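Side-chain contacts in pyrrolysyl-tRNA synthetase (PDB 3DSQ), which probably attaches pyrrolysine to its cognate tRNA at the expense of ATP, working as a homodimeric class II aminoacyl-tRNA synthetase: residues 276-279 with 283-286; 256-261 with 272-277; 16-21 with 44-49; 75-80 with 153-158; 92-97 with 132-137. All blocks are in the same frame, centred on the assembly; numbering follows the deposited sequence.

In the fold
Contacts 2, 4 and 5 lie in the class II core, and contact 3 joins two helices about 28 Å from the centre of the chain. Contacts 2 and 4, with centres about 11 Å apart, touch where Leu257 meets Leu80 and Leu261 meets Leu76. Contacts 4 and 5, about 14 Å apart, join through Glu154 OE2 and Thr94 OG1. Contact 1 continues the chain of contact 2, sharing Ser276 and Leu277, and reaches contact 3 through Asn286 and Arg21. Contacts 3 and 5 are on opposite sides of the chain's centre, about 44 Å apart between centres. All except contact 3 touch the second subunit. The side chain of Glu258 in contact 2 lies about 9 Å from the bound sodium ion.

Contact 1. Residues 276-279 with 283-286; sequences SLSY and VRLN
Ser278 and Leu285 are tied by a backbone hydrogen bond between 276-279 and 283-286: Leu285 N donates to Ser278 O over 2.8 Å (171° at the hydrogen). The same carbonyl oxygen accepts a second, weak bond from Arg284 NH1 at 3.1 Å, where the angle at the hydrogen falls to 134°. Two donors of successive residues thus converge on one acceptor. On the other side of Ser278, the turn is held from within, since Ser276 OG accepts from Ser278 N at 2.9 Å and from Tyr279 N at 3.1 Å, which makes it both an ST turn and an ST motif.

The backbone pairing is that of a very short antiparallel hairpin close to the C-terminus. Tyr279 and Arg284 form a non-hydrogen-bonded pair, their CA atoms 4.2 Å apart and their side chains on one face of the sheet. Beside this pair, Tyr279 CA makes a CA-H...O contact of 3.2 Å with Val283 O.

Packing depends on a bend in the arginine. With chi2 at 71°, the chain folds so that CD sits over the centre of the Tyr279 ring, 3.9 Å from its centroid, a CH-pi contact; the guanidinium lies farther off, and its cation-pi term is weak at most. That guanidinium is sandwiched: Asn286 OD1 stands over one face, and Ser278 CB meets the opposite face toward the rim. Asn286 OD1 is also bonded to Arg21. On the second subunit, Glu141 packs against Arg284 and Leu285.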
# COMPACT_ATOMS: atom_id res chain seq x y z
N SER B 276 0.56 6.36 -9.24
CA SER B 276 0.23 7.38 -10.22
C SER B 276 -0.83 7.00 -11.23
O SER B 276 -1.10 5.82 -11.45
CB SER B 276 1.51 7.76 -10.98
OG SER B 276 1.28 8.81 -11.89
N LEU B 277 -1.41 8.03 -11.84
CA LEU B 277 -2.40 7.86 -12.89
C LEU B 277 -1.80 8.43 -14.16
O LEU B 277 -2.39 8.32 -15.23
CB LEU B 277 -3.70 8.60 -12.57
CG LEU B 277 -4.56 8.04 -11.42
CD1 LEU B 277 -5.86 8.84 -11.32
CD2 LEU B 277 -4.86 6.57 -11.67
N SER B 278 -0.61 9.03 -14.05
CA SER B 278 0.07 9.64 -15.20
C SER B 278 1.28 8.85 -15.70
O SER B 278 1.69 8.97 -16.86
CB SER B 278 0.52 11.06 -14.86
OG SER B 278 -0.60 11.91 -14.71
N TYR B 279 1.88 8.06 -14.81
CA TYR B 279 3.04 7.26 -15.19
C TYR B 279 2.74 5.82 -14.84
O TYR B 279 1.77 5.53 -14.14
CB TYR B 279 4.29 7.67 -14.42
CG TYR B 279 4.80 9.07 -14.63
CD1 TYR B 279 4.19 10.16 -13.99
CD2 TYR B 279 5.94 9.31 -15.40
CE1 TYR B 279 4.71 11.44 -14.10
CE2 TYR B 279 6.48 10.58 -15.51
CZ TYR B 279 5.86 11.65 -14.85
OH TYR B 279 6.44 12.89 -14.88
N VAL B 283 7.27 5.09 -16.88
CA VAL B 283 6.94 5.65 -18.19
C VAL B 283 5.70 6.57 -18.18
O VAL B 283 4.65 6.18 -17.70
CB VAL B 283 6.69 4.52 -19.22
CG1 VAL B 283 6.47 5.11 -20.60
CG2 VAL B 283 7.87 3.55 -19.23
N ARG B 284 5.84 7.78 -18.72
CA ARG B 284 4.72 8.73 -18.79
C ARG B 284 3.75 8.09 -19.77
O ARG B 284 4.14 7.67 -20.85
CB ARG B 284 5.20 10.09 -19.30
CG ARG B 284 4.12 11.16 -19.41
CD ARG B 284 3.64 11.66 -18.05
NE ARG B 284 2.66 12.74 -18.22
CZ ARG B 284 1.37 12.56 -18.49
NH1 ARG B 284 0.86 11.34 -18.61
NH2 ARG B 284 0.59 13.62 -18.69
N LEU B 285 2.47 8.04 -19.41
CA LEU B 285 1.49 7.37 -20.27
C LEU B 285 1.01 8.03 -21.56
O LEU B 285 0.68 7.33 -22.53
CB LEU B 285 0.29 6.95 -19.43
CG LEU B 285 0.66 5.89 -18.38
CD1 LEU B 285 -0.47 5.73 -17.39
CD2 LEU B 285 0.98 4.55 -19.07
N ASN B 286 0.96 9.36 -21.60
CA ASN B 286 0.48 10.01 -22.82
C ASN B 286 1.57 10.04 -23.90
O ASN B 286 1.98 11.10 -24.35
CB ASN B 286 -0.00 11.42 -22.50
CG ASN B 286 1.12 12.35 -22.14
OD1 ASN B 286 2.10 11.93 -21.53
ND2 ASN B 286 0.98 13.62 -22.50

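Contact 2. Residues 256-261 with 272-277; sequences GLERLL and SMARSL
Glu258 and Ala274 make the tight end of this contact: Glu258 CG lies 3.5 Å from Ala274 CB, so it is the methylene part of the acid that touches. A bend at chi2 (82°) turns the carboxylate out of the line of CB and CG. At the other end, Met273 passes at a slant across Leu261, with SD 3.8 Å from Leu261 CB. Its last torsion, chi3 at -87°, folds the methyl back so that CE comes to 3.6 Å from Leu261 O, the closest approach of this pair.

No direct hydrogen bond joins 256-261 to 272-277, and the polar groups are linked through water instead. One water donates to Glu258 OE2 and accepts from Arg275 N, each at 3.0 Å. A second donates to Glu258 O at 2.9 Å, but its link to Met273 N is weak, at 3.5 Å. Glu258 OE2 is also bonded to Thr173 OG1, which gives the buried carboxylate a protein partner besides water.

The helix that begins at Leu257, with Gly256 as its N-cap, follows strand 250-256 in the strand-helix arrangement of class II motif 3. Leu73 and Leu76 of helix 72-85 pack against Glu258 and Leu261, strand 171-180 contributes Phe172 beside Glu258, and Arg275 bonds Thr94 O of the second subunit.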
# COMPACT_ATOMS: atom_id res chain seq x y z
N GLY B 256 12.97 5.79 1.46
CA GLY B 256 11.90 6.27 0.60
C GLY B 256 12.09 5.42 -0.65
O GLY B 256 13.09 5.57 -1.32
N LEU B 257 11.16 4.51 -0.95
CA LEU B 257 11.34 3.63 -2.11
C LEU B 257 11.29 4.30 -3.48
O LEU B 257 12.06 3.92 -4.37
CB LEU B 257 10.32 2.48 -2.06
CG LEU B 257 10.42 1.59 -0.81
CD1 LEU B 257 9.59 0.34 -1.03
CD2 LEU B 257 11.88 1.22 -0.52
N GLU B 258 10.40 5.28 -3.67
CA GLU B 258 10.34 5.96 -4.96
C GLU B 258 11.66 6.68 -5.17
O GLU B 258 12.21 6.69 -6.27
CB GLU B 258 9.19 6.98 -5.02
CG GLU B 258 7.77 6.39 -5.00
CD GLU B 258 7.30 6.06 -3.59
OE1 GLU B 258 8.04 6.38 -2.64
OE2 GLU B 258 6.20 5.49 -3.44
N ARG B 259 12.18 7.28 -4.11
CA ARG B 259 13.45 8.00 -4.21
C ARG B 259 14.58 7.01 -4.50
O ARG B 259 15.49 7.31 -5.27
CB ARG B 259 13.73 8.78 -2.93
CG ARG B 259 15.02 9.55 -2.98
CD ARG B 259 15.19 10.48 -1.79
NE ARG B 259 16.50 11.14 -1.85
CZ ARG B 259 16.89 12.09 -1.00
NH1 ARG B 259 16.09 12.50 -0.03
NH2 ARG B 259 18.10 12.63 -1.14
N LEU B 260 14.53 5.84 -3.88
CA LEU B 260 15.55 4.82 -4.12
C LEU B 260 15.50 4.46 -5.59
O LEU B 260 16.52 4.44 -6.27
CB LEU B 260 15.28 3.56 -3.29
CG LEU B 260 15.83 3.37 -1.87
CD1 LEU B 260 15.72 1.89 -1.52
CD2 LEU B 260 17.29 3.79 -1.79
N LEU B 261 14.29 4.16 -6.08
CA LEU B 261 14.11 3.79 -7.48
C LEU B 261 14.60 4.86 -8.44
O LEU B 261 15.24 4.54 -9.45
CB LEU B 261 12.63 3.49 -7.77
CG LEU B 261 12.15 2.14 -7.24
CD1 LEU B 261 10.67 2.02 -7.46
CD2 LEU B 261 12.90 1.00 -7.92
N SER B 272 7.74 9.41 -11.54
CA SER B 272 7.81 8.35 -12.54
C SER B 272 7.51 6.93 -12.02
O SER B 272 6.92 6.11 -12.73
CB SER B 272 9.17 8.40 -13.24
OG SER B 272 9.68 7.10 -13.44
N MET B 273 7.87 6.62 -10.79
CA MET B 273 7.61 5.28 -10.28
C MET B 273 6.75 5.23 -9.02
O MET B 273 6.63 4.19 -8.37
CB MET B 273 8.93 4.53 -10.09
CG MET B 273 9.59 4.17 -11.42
SD MET B 273 11.26 3.46 -11.34
CE MET B 273 12.21 4.91 -11.33
N ALA B 274 6.12 6.35 -8.69
CA ALA B 274 5.28 6.41 -7.51
C ALA B 274 3.85 6.01 -7.87
O ALA B 274 3.56 5.72 -9.03
CB ALA B 274 5.30 7.84 -6.95
N ARG B 275 2.97 5.98 -6.88
CA ARG B 275 1.56 5.67 -7.14
C ARG B 275 1.14 6.75 -8.12
O ARG B 275 1.35 7.93 -7.87
CB ARG B 275 0.75 5.77 -5.86
CG ARG B 275 1.11 4.73 -4.85
CD ARG B 275 0.37 4.93 -3.53
NE ARG B 275 0.51 3.72 -2.73
CZ ARG B 275 -0.26 2.64 -2.84
NH1 ARG B 275 -1.26 2.61 -3.73
NH2 ARG B 275 -0.00 1.57 -2.11
N SER B 276 0.56 6.36 -9.24
CA SER B 276 0.23 7.38 -10.22
C SER B 276 -0.83 7.00 -11.23
O SER B 276 -1.10 5.82 -11.45
CB SER B 276 1.51 7.76 -10.98
OG SER B 276 1.28 8.81 -11.89
N LEU B 277 -1.41 8.03 -11.84
CA LEU B 277 -2.40 7.86 -12.89
C LEU B 277 -1.80 8.43 -14.16
O LEU B 277 -2.39 8.32 -15.23
CB LEU B 277 -3.70 8.60 -12.57
CG LEU B 277 -4.56 8.04 -11.42
CD1 LEU B 277 -5.86 8.84 -11.32
CD2 LEU B 277 -4.86 6.57 -11.67
O HOH W 1 10.40 7.14 -8.49
O HOH W 2 3.81 7.11 -4.18

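Contact 3. Residues 16-21 with 44-49; sequences KVQYQR and RAFQGI
The ring of Phe46 is touched on one face by Gln18, whose CG sits over its centre, 4.0 Å from the centroid and 11° off the ring normal: a CH-pi contact. At the ring edge, near its plane, Arg21 brings its aliphatic stem, with CG 3.7 Å from Phe46 CZ. The backbone joins in as well, Gln18 O lying 3.5 Å from Phe46 CE1.

Gln18 runs extended beyond CG, which carries its amide on across the ring toward the CB end of Phe46, where Gln18 NE2 comes to 3.7 Å from Phe46 CB. Amide and ring planes are inclined by only 31°. Thr15 N bonds OE1, and NE2 has a weak bond to Asp43. Arg21 behaves differently: its stem touches the ring while its guanidinium goes off to a salt bridge between NE and Glu50 OE2. Phe46 reaches across because CG is anti to its backbone N (chi1 169°).

No hydrogen bond crosses between the segments; the Phe46 ring, set against Gln18 and Arg21, makes the contact. Helix 16-24 is thereby laid against the N-terminal part of helix 39-68, where Leu22 also packs on Phe46 and Ile49, and Met54 lies beside Arg21.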
# COMPACT_ATOMS: atom_id res chain seq x y z
N LYS B 16 9.89 26.19 -20.86
CA LYS B 16 9.58 25.45 -19.65
C LYS B 16 8.72 24.22 -19.94
O LYS B 16 8.92 23.17 -19.32
CB LYS B 16 8.86 26.36 -18.64
CG LYS B 16 8.50 25.69 -17.31
CD LYS B 16 9.74 25.18 -16.57
CE LYS B 16 9.38 24.53 -15.23
NZ LYS B 16 8.16 23.67 -15.34
N VAL B 17 7.79 24.34 -20.88
CA VAL B 17 6.92 23.21 -21.20
C VAL B 17 7.66 22.08 -21.95
O VAL B 17 7.36 20.91 -21.75
CB VAL B 17 5.70 23.67 -22.02
CG1 VAL B 17 6.11 23.97 -23.46
CG2 VAL B 17 4.63 22.60 -21.96
N GLN B 18 8.62 22.44 -22.80
CA GLN B 18 9.40 21.45 -23.53
C GLN B 18 10.30 20.74 -22.54
O GLN B 18 10.46 19.52 -22.58
CB GLN B 18 10.26 22.12 -24.60
CG GLN B 18 9.46 22.77 -25.69
CD GLN B 18 10.34 23.47 -26.67
OE1 GLN B 18 11.27 24.18 -26.29
NE2 GLN B 18 10.07 23.27 -27.96
N TYR B 19 10.89 21.53 -21.65
CA TYR B 19 11.78 21.02 -20.62
C TYR B 19 11.03 20.00 -19.73
O TYR B 19 11.54 18.91 -19.45
CB TYR B 19 12.29 22.18 -19.78
CG TYR B 19 13.29 21.81 -18.71
CD1 TYR B 19 14.65 21.70 -18.99
CD2 TYR B 19 12.87 21.57 -17.40
CE1 TYR B 19 15.58 21.37 -17.99
CE2 TYR B 19 13.78 21.23 -16.39
CZ TYR B 19 15.13 21.14 -16.70
OH TYR B 19 16.03 20.84 -15.70
N GLN B 20 9.82 20.37 -19.30
CA GLN B 20 9.03 19.49 -18.46
C GLN B 20 8.67 18.18 -19.17
O GLN B 20 8.66 17.11 -18.56
CB GLN B 20 7.73 20.17 -18.02
CG GLN B 20 6.87 19.29 -17.11
CD GLN B 20 5.50 19.87 -16.80
OE1 GLN B 20 4.64 20.00 -17.68
NE2 GLN B 20 5.29 20.22 -15.53
N ARG B 21 8.33 18.29 -20.45
CA ARG B 21 7.98 17.13 -21.26
C ARG B 21 9.17 16.17 -21.36
O ARG B 21 9.04 14.97 -21.14
CB ARG B 21 7.53 17.60 -22.65
CG ARG B 21 7.15 16.49 -23.63
CD ARG B 21 6.18 15.50 -23.02
NE ARG B 21 5.64 14.58 -24.02
CZ ARG B 21 4.82 13.57 -23.74
NH1 ARG B 21 4.45 13.33 -22.49
NH2 ARG B 21 4.37 12.80 -24.72
N ARG B 44 12.20 22.10 -33.59
CA ARG B 44 12.43 20.96 -34.46
C ARG B 44 13.17 19.86 -33.70
O ARG B 44 12.79 18.69 -33.73
CB ARG B 44 13.26 21.38 -35.68
CG ARG B 44 13.84 20.22 -36.45
CD ARG B 44 15.05 20.68 -37.25
NE ARG B 44 14.66 21.37 -38.46
CZ ARG B 44 15.45 22.19 -39.15
NH1 ARG B 44 16.69 22.41 -38.73
NH2 ARG B 44 15.00 22.77 -40.26
N ALA B 45 14.25 20.23 -33.03
CA ALA B 45 15.03 19.27 -32.27
C ALA B 45 14.17 18.62 -31.20
O ALA B 45 14.23 17.41 -31.00
CB ALA B 45 16.21 19.96 -31.64
N PHE B 46 13.37 19.43 -30.52
CA PHE B 46 12.51 18.94 -29.45
C PHE B 46 11.65 17.78 -29.90
O PHE B 46 11.55 16.76 -29.23
CB PHE B 46 11.59 20.06 -28.95
CG PHE B 46 10.52 19.57 -28.04
CD1 PHE B 46 10.82 19.18 -26.74
CD2 PHE B 46 9.20 19.46 -28.49
CE1 PHE B 46 9.83 18.69 -25.90
CE2 PHE B 46 8.21 18.96 -27.66
CZ PHE B 46 8.52 18.57 -26.36
N GLN B 47 11.02 17.98 -31.06
CA GLN B 47 10.14 16.99 -31.66
C GLN B 47 10.88 15.67 -31.90
O GLN B 47 10.35 14.59 -31.63
CB GLN B 47 9.60 17.55 -32.97
CG GLN B 47 8.25 17.01 -33.38
CD GLN B 47 7.70 17.70 -34.62
OE1 GLN B 47 7.63 18.94 -34.67
NE2 GLN B 47 7.29 16.92 -35.61
N GLY B 48 12.10 15.78 -32.39
CA GLY B 48 12.89 14.59 -32.67
C GLY B 48 13.29 13.83 -31.42
O GLY B 48 13.20 12.60 -31.37
N ILE B 49 13.74 14.56 -30.40
CA ILE B 49 14.13 13.94 -29.14
C ILE B 49 12.91 13.34 -28.44
O ILE B 49 12.96 12.21 -27.96
CB ILE B 49 14.83 14.96 -28.21
CG1 ILE B 49 16.15 15.40 -28.84
CG2 ILE B 49 15.05 14.35 -26.83
CD1 ILE B 49 16.88 16.47 -28.05

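Contact 4. Residues 75-80 with 153-158; sequences ELEEKL and FEIGTC
Helix 72-85 and strand 150-159 belong to two signature elements of the class II synthetase fold: the helix corresponds to the long helix of motif 1, and the strand is the first of the antiparallel pair of motif 2. Their contact is the packing of a helix on the face of the central mixed sheet. One strand residue carries it, Ile155, whose two branches meet the helix separately.

The CG2 branch touches Glu77. It lies 3.8 Å from Glu77 CG and 3.9 Å from Glu77 CD, so the acid is met on its stem and at the carboxylate carbon. Glu77 is extended beyond CG and crosses the isoleucine at a slant. The CA atoms of Glu77 and Ile155 are 7.3 Å apart, a spacing filled by the Ile155 side chain, which meets both the Glu77 stem and its backbone oxygen, with no hydrogen bond between the segments.

Side chains alternate along the strand: Glu154 faces away from the helix and holds Arg128 in a salt bridge, whereas Ile155 points at the helix. Leu80, one turn beyond Glu77, sits deeper, with Leu257, Leu175 and Val198 around it, linking this layer to helix 257-265, strand 171-180 and helix 187-201. Farther round the helix, away from the sheet, Glu78 packs against Glu78 of the second subunit.

The other branch of Ile155 is directed by its first torsion: CG1 is anti to the carbonyl carbon (chi1 -65°) and chi2 is extended, carrying CD1 to the helix backbone. There CD1 comes 4.3 Å from Leu80 CB and 3.6 Å from Glu77 O.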
# COMPACT_ATOMS: atom_id res chain seq x y z
N GLU B 75 7.75 -4.47 -7.56
CA GLU B 75 8.79 -5.48 -7.69
C GLU B 75 9.81 -5.24 -6.58
O GLU B 75 10.30 -6.18 -5.95
CB GLU B 75 9.45 -5.37 -9.06
CG GLU B 75 10.52 -6.41 -9.34
CD GLU B 75 11.27 -6.13 -10.64
OE1 GLU B 75 11.92 -5.07 -10.72
OE2 GLU B 75 11.19 -6.96 -11.57
N LEU B 76 10.10 -3.97 -6.35
CA LEU B 76 11.05 -3.57 -5.32
C LEU B 76 10.49 -3.96 -3.96
O LEU B 76 11.20 -4.51 -3.11
CB LEU B 76 11.26 -2.05 -5.37
CG LEU B 76 12.56 -1.41 -4.89
CD1 LEU B 76 12.24 -0.13 -4.16
CD2 LEU B 76 13.35 -2.34 -4.01
N GLU B 77 9.20 -3.68 -3.75
CA GLU B 77 8.54 -4.00 -2.49
C GLU B 77 8.62 -5.48 -2.12
O GLU B 77 8.91 -5.82 -0.97
CB GLU B 77 7.07 -3.55 -2.53
CG GLU B 77 6.87 -2.09 -2.19
CD GLU B 77 5.40 -1.71 -2.07
OE1 GLU B 77 4.59 -2.59 -1.73
OE2 GLU B 77 5.07 -0.53 -2.31
N GLU B 78 8.34 -6.36 -3.08
CA GLU B 78 8.40 -7.78 -2.78
C GLU B 78 9.86 -8.19 -2.54
O GLU B 78 10.14 -9.00 -1.66
CB GLU B 78 7.82 -8.60 -3.93
CG GLU B 78 7.66 -10.08 -3.57
CD GLU B 78 7.33 -10.95 -4.76
OE1 GLU B 78 6.23 -10.79 -5.33
OE2 GLU B 78 8.17 -11.80 -5.12
N LYS B 79 10.75 -7.62 -3.33
CA LYS B 79 12.19 -7.89 -3.25
C LYS B 79 12.77 -7.56 -1.88
O LYS B 79 13.52 -8.35 -1.31
CB LYS B 79 12.92 -7.06 -4.32
CG LYS B 79 14.45 -7.15 -4.29
CD LYS B 79 14.98 -8.51 -4.76
CE LYS B 79 16.50 -8.55 -4.68
NZ LYS B 79 17.08 -9.85 -5.12
N LEU B 80 12.42 -6.39 -1.36
CA LEU B 80 12.91 -5.97 -0.06
C LEU B 80 12.32 -6.80 1.08
O LEU B 80 13.02 -7.14 2.03
CB LEU B 80 12.60 -4.48 0.17
CG LEU B 80 13.21 -3.48 -0.82
CD1 LEU B 80 12.79 -2.06 -0.43
CD2 LEU B 80 14.73 -3.59 -0.80
N PHE B 153 9.56 -4.74 10.75
CA PHE B 153 9.62 -3.75 9.68
C PHE B 153 8.28 -3.62 8.99
O PHE B 153 7.44 -4.51 9.09
CB PHE B 153 10.69 -4.10 8.63
CG PHE B 153 10.28 -5.18 7.67
CD1 PHE B 153 10.35 -6.51 8.03
CD2 PHE B 153 9.86 -4.85 6.38
CE1 PHE B 153 10.01 -7.51 7.11
CE2 PHE B 153 9.53 -5.83 5.45
CZ PHE B 153 9.60 -7.17 5.82
N GLU B 154 8.08 -2.49 8.32
CA GLU B 154 6.86 -2.24 7.56
C GLU B 154 7.21 -1.45 6.31
O GLU B 154 8.11 -0.61 6.31
CB GLU B 154 5.80 -1.46 8.39
CG GLU B 154 4.48 -1.22 7.60
CD GLU B 154 3.32 -0.66 8.45
OE1 GLU B 154 2.20 -0.49 7.90
OE2 GLU B 154 3.52 -0.40 9.65
N ILE B 155 6.52 -1.75 5.22
CA ILE B 155 6.70 -1.08 3.95
C ILE B 155 5.31 -0.51 3.69
O ILE B 155 4.36 -1.27 3.59
CB ILE B 155 7.03 -2.06 2.82
CG1 ILE B 155 8.38 -2.75 3.08
CG2 ILE B 155 7.04 -1.32 1.49
CD1 ILE B 155 8.81 -3.73 1.97
N GLY B 156 5.18 0.80 3.61
CA GLY B 156 3.85 1.32 3.38
C GLY B 156 3.73 2.80 3.12
O GLY B 156 4.61 3.60 3.44
N THR B 157 2.59 3.17 2.56
CA THR B 157 2.31 4.54 2.20
C THR B 157 2.28 5.49 3.38
O THR B 157 1.69 5.20 4.41
CB THR B 157 0.96 4.61 1.46
OG1 THR B 157 0.97 3.66 0.38
CG2 THR B 157 0.72 6.02 0.89
N CYS B 158 2.97 6.61 3.21
CA CYS B 158 3.04 7.68 4.19
C CYS B 158 2.68 8.93 3.40
O CYS B 158 2.75 8.93 2.17
CB CYS B 158 4.43 7.80 4.81
SG CYS B 158 4.76 6.48 6.02

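Contact 5. Residues 92-97 with 132-137; sequences VVTPTI and APNLYT
Asn134 and Thr94 are brought together by their first torsions. In Asn134, CG is anti to the carbonyl carbon (chi1 -73°), which sends the amide from the helix toward the 92-97 segment; in Thr94, OG1 stands between the backbone N and the carbonyl carbon (chi1 64°), turned to meet it. The resulting bond from Asn134 ND2 to Thr94 OG1 measures 2.9 Å with an angle of 154° at the hydrogen, and the hydroxyl oxygen is tilted somewhat from the amide plane. The same nitrogen gives a weak bond to Pro95 O at 2.8 Å, so one amide group grips two successive residues of the loop. Thr94 OG1 is also hydrogen-bonded to Glu154 OE2, its stronger partner, so the hydroxyl is held between strand 150-159 and Asn134.

Beside these bonds is one apolar contact, Val92 CG2 to Leu135 CD2 at 3.8 Å.

The loop carries Pro95, at the place of the proline of class II motif 1, and runs at the dimer interface: Thr94 and Pro95 pack on Ser276 of the second subunit. Within the same chain, helix 132-142 adds Leu138 against Val92 and Thr94, while Leu135 rests on Glu154 of strand 150-159 and on Asn176 and Thr178 of strand 171-180.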
# COMPACT_ATOMS: atom_id res chain seq x y z
N VAL B 92 5.08 -6.17 9.39
CA VAL B 92 3.77 -5.81 9.94
C VAL B 92 3.08 -4.79 9.04
O VAL B 92 3.73 -4.11 8.24
CB VAL B 92 3.89 -5.19 11.36
CG1 VAL B 92 4.55 -6.17 12.29
CG2 VAL B 92 4.66 -3.86 11.30
N VAL B 93 1.76 -4.70 9.15
CA VAL B 93 0.99 -3.76 8.37
C VAL B 93 0.00 -3.07 9.33
O VAL B 93 -0.92 -3.68 9.88
CB VAL B 93 0.26 -4.46 7.19
CG1 VAL B 93 -0.70 -5.52 7.70
CG2 VAL B 93 -0.46 -3.42 6.36
N THR B 94 0.21 -1.77 9.50
CA THR B 94 -0.56 -0.96 10.45
C THR B 94 -1.40 0.17 9.83
O THR B 94 -1.26 0.52 8.65
CB THR B 94 0.41 -0.37 11.51
OG1 THR B 94 1.34 0.51 10.89
CG2 THR B 94 1.21 -1.49 12.20
N PRO B 95 -2.29 0.77 10.64
CA PRO B 95 -3.15 1.86 10.15
C PRO B 95 -2.41 3.02 9.49
O PRO B 95 -1.34 3.44 9.93
CB PRO B 95 -3.87 2.33 11.42
CG PRO B 95 -3.89 1.13 12.29
CD PRO B 95 -2.50 0.55 12.08
N THR B 96 -2.98 3.52 8.40
CA THR B 96 -2.39 4.68 7.75
C THR B 96 -3.02 5.92 8.39
O THR B 96 -2.52 7.02 8.24
CB THR B 96 -2.67 4.68 6.25
OG1 THR B 96 -4.08 4.70 6.02
CG2 THR B 96 -2.07 3.43 5.60
N ILE B 97 -4.13 5.73 9.11
CA ILE B 97 -4.77 6.86 9.81
C ILE B 97 -4.33 6.76 11.27
O ILE B 97 -4.60 5.77 11.93
CB ILE B 97 -6.33 6.79 9.74
CG1 ILE B 97 -6.80 6.89 8.29
CG2 ILE B 97 -6.95 7.96 10.56
CD1 ILE B 97 -8.26 6.57 8.07
N ALA B 132 7.15 5.37 12.14
CA ALA B 132 7.64 5.29 13.51
C ALA B 132 6.62 5.11 14.64
O ALA B 132 6.65 4.09 15.34
CB ALA B 132 8.52 6.50 13.80
N PRO B 133 5.70 6.07 14.83
CA PRO B 133 4.72 5.91 15.91
C PRO B 133 4.05 4.54 15.99
O PRO B 133 3.90 3.98 17.07
CB PRO B 133 3.73 7.05 15.67
CG PRO B 133 3.90 7.40 14.22
CD PRO B 133 5.39 7.26 14.01
N ASN B 134 3.66 4.01 14.84
CA ASN B 134 3.00 2.71 14.81
C ASN B 134 3.95 1.57 15.21
O ASN B 134 3.53 0.62 15.86
CB ASN B 134 2.42 2.45 13.43
CG ASN B 134 1.18 3.27 13.17
OD1 ASN B 134 0.80 4.13 13.98
ND2 ASN B 134 0.53 3.03 12.03
N LEU B 135 5.21 1.67 14.79
CA LEU B 135 6.18 0.63 15.12
C LEU B 135 6.54 0.73 16.61
O LEU B 135 6.83 -0.27 17.27
CB LEU B 135 7.43 0.77 14.24
CG LEU B 135 7.23 0.62 12.72
CD1 LEU B 135 8.57 0.68 12.01
CD2 LEU B 135 6.55 -0.71 12.41
N TYR B 136 6.50 1.95 17.15
CA TYR B 136 6.78 2.16 18.57
C TYR B 136 5.73 1.38 19.36
O TYR B 136 6.05 0.68 20.33
CB TYR B 136 6.65 3.64 18.92
CG TYR B 136 7.96 4.35 19.17
CD1 TYR B 136 8.22 5.59 18.59
CD2 TYR B 136 8.92 3.82 20.04
CE1 TYR B 136 9.39 6.29 18.87
CE2 TYR B 136 10.10 4.51 20.33
CZ TYR B 136 10.32 5.75 19.74
OH TYR B 136 11.46 6.46 20.04
N THR B 137 4.48 1.50 18.91
CA THR B 137 3.36 0.84 19.56
C THR B 137 3.55 -0.68 19.53
O THR B 137 3.44 -1.34 20.56
CB THR B 137 2.04 1.24 18.85
OG1 THR B 137 1.87 2.67 18.96
CG2 THR B 137 0.84 0.56 19.49